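Local coordinates for MATE family efflux transporter (PDB 6IDP), which probably exports drugs and other toxic compounds across the bacterial membrane as a MATE-family multidrug transporter, with conformational changes that depend on protons, at residues M17-P20 with M21-V25; A387-F391 with A392-P396. One frame throughout, in Å; residues are numbered along the deposited sequence.

Interaction 1 (M17-P20 with M21-V25); sequences MTWP and MLFGV. With OLC ((2R)-2,3-dihydroxypropyl (9Z)-octadec-9-enoate), chain M; OLC ((2R)-2,3-dihydroxypropyl (9Z)-octadec-9-enoate), chain P.
Thr18 and Leu22, Trp19 and Phe23, and Pro20 and Gly24 are joined by successive i to i+4 backbone hydrogen bonds, and 17-20 runs directly on into 21-25 within helix 5-39. Leu22 N meets Thr18 O at 3.0 Å. Thr18 O also takes a weak bond from Met21 N. Pro20 has no N-H to give to the preceding turn, and the helix kinks there.

The main side-chain contact is an offset edge-to-face pair, in which the edge of the Trp19 six-membered ring is directed at the face of Phe23. Ring centroids lie 5.3 Å apart with planes at 71°, and Trp19 CZ3 comes within 3.7 Å of Phe23 CD2. With chi1 at 76°, Trp19 CG sits between its own backbone N and carbonyl carbon, which carries the indole toward the next turn. One indole face lies against Pro20 CD; the opposite face receives the acyl chain of a monoolein molecule, whose C12 is 3.5 Å from Trp19 NE1. That nitrogen hydrogen-bonds to Gln16 OE1.

Such a proline-kinked transmembrane helix lies within the helical bundle of the MATE fold, here with an aromatic side turned to lipid. Farther along the same acyl chain, C17 approaches Phe23 CZ at 3.9 Å. A second monoolein touches Thr18 CG2 through C15 and Leu22 CD2 through its terminal C18. Away from these lipids, Met21 packs on Met288 of helix 281-299 and Met167 of helix 161-184.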
loop_
_atom_site.group_PDB
_atom_site.type_symbol
_atom_site.label_atom_id
_atom_site.label_comp_id
_atom_site.label_asym_id
_atom_site.label_seq_id
_atom_site.Cartn_x
_atom_site.Cartn_y
_atom_site.Cartn_z
ATOM N N MET A 17 12.822 9.070 9.363
ATOM C CA MET A 17 11.391 8.995 9.104
ATOM C C MET A 17 10.996 7.654 8.490
ATOM O O MET A 17 9.897 7.157 8.728
ATOM C CB MET A 17 10.952 10.132 8.178
ATOM C CG MET A 17 10.894 11.500 8.839
ATOM S SD MET A 17 9.410 11.748 9.830
ATOM C CE MET A 17 8.138 11.669 8.569
ATOM N N THR A 18 11.899 7.072 7.706
ATOM C CA THR A 18 11.555 5.915 6.887
ATOM C C THR A 18 11.727 4.568 7.593
ATOM O O THR A 18 10.859 3.702 7.484
ATOM C CB THR A 18 12.382 5.896 5.582
ATOM O OG1 THR A 18 12.112 7.086 4.831
ATOM C CG2 THR A 18 12.025 4.684 4.734
ATOM N N TRP A 19 12.823 4.381 8.324
ATOM C CA TRP A 19 13.087 3.068 8.916
ATOM C C TRP A 19 11.996 2.561 9.886
ATOM O O TRP A 19 11.780 1.352 9.958
ATOM C CB TRP A 19 14.468 3.047 9.603
ATOM C CG TRP A 19 14.570 3.744 10.929
ATOM C CD1 TRP A 19 15.088 4.985 11.166
ATOM C CD2 TRP A 19 14.171 3.227 12.207
ATOM N NE1 TRP A 19 15.024 5.277 12.507
ATOM C CE2 TRP A 19 14.464 4.216 13.166
ATOM C CE3 TRP A 19 13.588 2.028 12.629
ATOM C CZ2 TRP A 19 14.192 4.041 14.522
ATOM C CZ3 TRP A 19 13.319 1.859 13.972
ATOM C CH2 TRP A 19 13.621 2.859 14.904
ATOM N N PRO A 20 11.299 3.455 10.627
ATOM C CA PRO A 20 10.220 2.857 11.424
ATOM C C PRO A 20 9.087 2.298 10.567
ATOM O O PRO A 20 8.441 1.328 10.964
ATOM C CB PRO A 20 9.715 4.026 12.278
ATOM C CG PRO A 20 10.821 5.008 12.289
ATOM C CD PRO A 20 11.473 4.885 10.947
ATOM N N MET A 21 8.845 2.912 9.412
ATOM C CA MET A 21 7.808 2.434 8.507
ATOM C C MET A 21 8.250 1.136 7.846
ATOM O O MET A 21 7.427 0.285 7.519
ATOM C CB MET A 21 7.471 3.488 7.449
ATOM C CG MET A 21 6.812 4.742 8.010
ATOM S SD MET A 21 5.434 4.393 9.122
ATOM C CE MET A 21 4.300 3.536 8.036
ATOM N N LEU A 22 9.558 0.993 7.654
ATOM C CA LEU A 22 10.124 -0.250 7.148
ATOM C C LEU A 22 9.852 -1.392 8.120
ATOM O O LEU A 22 9.366 -2.452 7.726
ATOM C CB LEU A 22 11.629 -0.104 6.915
ATOM C CG LEU A 22 12.356 -1.355 6.419
ATOM C CD1 LEU A 22 11.820 -1.776 5.062
ATOM C CD2 LEU A 22 13.858 -1.119 6.359
ATOM N N PHE A 23 10.163 -1.162 9.392
ATOM C CA PHE A 23 9.973 -2.175 10.425
ATOM C C PHE A 23 8.494 -2.470 10.632
ATOM O O PHE A 23 8.114 -3.610 10.894
ATOM C CB PHE A 23 10.610 -1.737 11.749
ATOM C CG PHE A 23 12.108 -1.874 11.786
ATOM C CD1 PHE A 23 12.824 -2.191 10.641
ATOM C CD2 PHE A 23 12.800 -1.699 12.973
ATOM C CE1 PHE A 23 14.203 -2.316 10.680
ATOM C CE2 PHE A 23 14.178 -1.827 13.018
ATOM C CZ PHE A 23 14.879 -2.136 11.870
ATOM N N GLY A 24 7.666 -1.437 10.515
ATOM C CA GLY A 24 6.229 -1.593 10.637
ATOM C C GLY A 24 5.674 -2.530 9.581
ATOM O O GLY A 24 4.930 -3.458 9.893
ATOM N N VAL A 25 6.043 -2.281 8.330
ATOM C CA VAL A 25 5.609 -3.114 7.215
ATOM C C VAL A 25 6.158 -4.537 7.340
ATOM O O VAL A 25 5.435 -5.509 7.127
ATOM C CB VAL A 25 6.042 -2.503 5.866
ATOM C CG1 VAL A 25 5.780 -3.471 4.721
ATOM C CG2 VAL A 25 5.317 -1.193 5.629
HETATM C C18 OLC M . 17.689 -0.514 8.767
HETATM C C10 OLC M . 17.763 5.104 15.758
HETATM C C17 OLC M . 17.034 0.333 9.837
HETATM C C11 OLC M . 18.756 4.878 14.640
HETATM C C16 OLC M . 17.992 0.519 10.994
HETATM C C12 OLC M . 18.137 3.996 13.576
HETATM C C15 OLC M . 17.386 1.454 12.019
HETATM C C13 OLC M . 17.837 2.633 14.160
HETATM C C14 OLC M . 18.309 1.550 13.216
HETATM C C18 OLC P . 15.418 2.482 5.626
HETATM C C10 OLC P . 20.151 7.450 2.889
HETATM C C9 OLC P . 21.359 7.728 3.430
HETATM C C17 OLC P . 16.219 2.593 4.347
HETATM C C11 OLC P . 18.898 8.128 3.404
HETATM C C8 OLC P . 21.493 8.727 4.562
HETATM C C16 OLC P . 16.780 3.994 4.214
HETATM C C12 OLC P . 17.743 7.895 2.451
HETATM C C7 OLC P . 22.793 8.493 5.303
HETATM C C15 OLC P . 15.705 4.927 3.704
HETATM C C13 OLC P . 17.257 6.465 2.552
HETATM C C6 OLC P . 23.813 9.546 4.922
HETATM C C14 OLC P . 16.246 6.339 3.669
HETATM C C5 OLC P . 23.466 10.860 5.588
#

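Interaction 2 (A387-F391 with A392-P396); sequences ALRLF and AFYLP
Arg389 reaches the ring of Tyr394 because both side chains leave the helix with CG anti to the backbone N, chi1 -173° and -166°, and run side by side in the same direction. A bend at chi2 of Arg389 then lays the guanidinium flat over one face of the tyrosine. CZ of Arg389 stands 4.1 Å from the centroid of the Tyr394 ring, close to the ring normal, in a stacked cation-pi contact with planes at 27°. Arg389 NH2 is over the ring centre, 3.5 Å from Tyr394 CD1, and also hydrogen-bonds to Asn418 OD1 of the same long helix, a second hold that helps fix the group's rotation.

A pi-type widening of helix 379-435, a transmembrane helix of the MATE fold, brings residues five apart, such as Arg389 and Tyr394, alongside each other. Tyr394 N bonds to Arg389 O at 2.9 Å and Leu395 N to Leu390 O at 3.1 Å, both i to i+5. Leu388 O receives Ala392 N at 3.0 Å, with a weak second bond from Phe393 N. Pro396, lacking an N-H, kinks the helix just beyond, its CG 3.2 Å from Phe391 O.

On another side, Leu395 meets Leu390 and Phe391, its CD1 lying 4.1 Å from Phe391 CD1. Phe391 rests on Leu246 and Leu249 of helix 226-259 and Leu395 on Phe253, while Arg389 packs against Leu363 and Cys366 of helix 360-375.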
loop_
_atom_site.group_PDB
_atom_site.type_symbol
_atom_site.label_atom_id
_atom_site.label_comp_id
_atom_site.label_asym_id
_atom_site.label_seq_id
_atom_site.Cartn_x
_atom_site.Cartn_y
_atom_site.Cartn_z
ATOM N N ALA A 387 -1.805 5.378 -14.260
ATOM C CA ALA A 387 -2.543 4.838 -15.397
ATOM C C ALA A 387 -1.624 4.535 -16.579
ATOM O O ALA A 387 -1.750 3.488 -17.217
ATOM C CB ALA A 387 -3.642 5.796 -15.815
ATOM N N LEU A 388 -0.710 5.459 -16.869
ATOM C CA LEU A 388 0.249 5.282 -17.958
ATOM C C LEU A 388 1.124 4.058 -17.731
ATOM O O LEU A 388 1.363 3.275 -18.649
ATOM C CB LEU A 388 1.131 6.523 -18.109
ATOM C CG LEU A 388 0.554 7.700 -18.895
ATOM C CD1 LEU A 388 1.527 8.867 -18.889
ATOM C CD2 LEU A 388 0.231 7.275 -20.319
ATOM N N ARG A 389 1.598 3.908 -16.498
ATOM C CA ARG A 389 2.421 2.772 -16.107
ATOM C C ARG A 389 1.715 1.463 -16.437
ATOM O O ARG A 389 2.327 0.529 -16.952
ATOM C CB ARG A 389 2.746 2.834 -14.611
ATOM C CG ARG A 389 3.746 1.787 -14.143
ATOM C CD ARG A 389 3.075 0.568 -13.530
ATOM N NE ARG A 389 3.974 -0.583 -13.515
ATOM C CZ ARG A 389 3.751 -1.698 -12.826
ATOM N NH1 ARG A 389 2.661 -1.814 -12.081
ATOM N NH2 ARG A 389 4.625 -2.696 -12.877
ATOM N N LEU A 390 0.420 1.414 -16.156
ATOM C CA LEU A 390 -0.355 0.197 -16.327
ATOM C C LEU A 390 -0.713 -0.109 -17.772
ATOM O O LEU A 390 -0.336 -1.146 -18.315
ATOM C CB LEU A 390 -1.640 0.279 -15.504
ATOM C CG LEU A 390 -1.849 -0.867 -14.518
ATOM C CD1 LEU A 390 -1.185 -2.130 -15.047
ATOM C CD2 LEU A 390 -1.306 -0.497 -13.140
ATOM N N PHE A 391 -1.457 0.801 -18.385
ATOM C CA PHE A 391 -2.121 0.506 -19.647
ATOM C C PHE A 391 -1.320 0.919 -20.876
ATOM O O PHE A 391 -1.558 0.409 -21.969
ATOM C CB PHE A 391 -3.503 1.169 -19.665
ATOM C CG PHE A 391 -4.407 0.700 -18.562
ATOM C CD1 PHE A 391 -4.985 -0.559 -18.614
ATOM C CD2 PHE A 391 -4.677 1.513 -17.473
ATOM C CE1 PHE A 391 -5.816 -0.998 -17.601
ATOM C CE2 PHE A 391 -5.510 1.079 -16.456
ATOM C CZ PHE A 391 -6.079 -0.179 -16.522
ATOM N N ALA A 392 -0.375 1.837 -20.700
ATOM C CA ALA A 392 0.434 2.304 -21.823
ATOM C C ALA A 392 1.756 1.545 -21.930
ATOM O O ALA A 392 2.256 1.307 -23.031
ATOM C CB ALA A 392 0.698 3.801 -21.706
ATOM N N PHE A 393 2.314 1.160 -20.785
ATOM C CA PHE A 393 3.663 0.603 -20.743
ATOM C C PHE A 393 3.718 -0.868 -20.325
ATOM O O PHE A 393 4.162 -1.718 -21.097
ATOM C CB PHE A 393 4.533 1.438 -19.802
ATOM C CG PHE A 393 4.549 2.899 -20.138
ATOM C CD1 PHE A 393 4.639 3.316 -21.455
ATOM C CD2 PHE A 393 4.456 3.854 -19.140
ATOM C CE1 PHE A 393 4.648 4.661 -21.771
ATOM C CE2 PHE A 393 4.461 5.203 -19.448
ATOM C CZ PHE A 393 4.558 5.605 -20.765
ATOM N N TYR A 394 3.276 -1.162 -19.105
ATOM C CA TYR A 394 3.442 -2.492 -18.523
ATOM C C TYR A 394 2.687 -3.584 -19.281
ATOM O O TYR A 394 3.295 -4.521 -19.797
ATOM C CB TYR A 394 2.995 -2.485 -17.060
ATOM C CG TYR A 394 3.421 -3.702 -16.270
ATOM C CD1 TYR A 394 4.762 -4.037 -16.146
ATOM C CD2 TYR A 394 2.483 -4.502 -15.630
ATOM C CE1 TYR A 394 5.158 -5.143 -15.420
ATOM C CE2 TYR A 394 2.871 -5.613 -14.898
ATOM C CZ TYR A 394 4.210 -5.926 -14.799
ATOM O OH TYR A 394 4.611 -7.025 -14.076
ATOM N N LEU A 395 1.365 -3.464 -19.336
ATOM C CA LEU A 395 0.535 -4.480 -19.975
ATOM C C LEU A 395 0.808 -4.644 -21.479
ATOM O O LEU A 395 0.851 -5.773 -21.960
ATOM C CB LEU A 395 -0.951 -4.184 -19.740
ATOM C CG LEU A 395 -1.476 -4.458 -18.327
ATOM C CD1 LEU A 395 -2.961 -4.132 -18.225
ATOM C CD2 LEU A 395 -1.212 -5.900 -17.916
ATOM N N PRO A 396 0.986 -3.534 -22.228
ATOM C CA PRO A 396 1.320 -3.766 -23.640
ATOM C C PRO A 396 2.655 -4.486 -23.829
ATOM O O PRO A 396 2.768 -5.315 -24.730
ATOM C CB PRO A 396 1.382 -2.351 -24.224
ATOM C CG PRO A 396 0.515 -1.545 -23.343
ATOM C CD PRO A 396 0.719 -2.107 -21.967
#

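How the interactions relate
Helix 5-39, near the N terminus, holds interaction 1, whose segment 21-25 falls in the first MatE region of the chain; interaction 2 falls in the second, on the final helix, 379-435. The two are in series, neither nested nor crossed, and as each stays within a single helix, neither closes a long loop. The centres of interactions 1 and 2 are 29 Å apart, and the nearest atoms of interactions 1 and 2 are about 17 Å apart; the two lie on opposite sides of the chain's centre. Interaction 1 ties its helix to helices 161-184 and 281-299, whereas helices 226-259 and 360-375 pack against interaction 2.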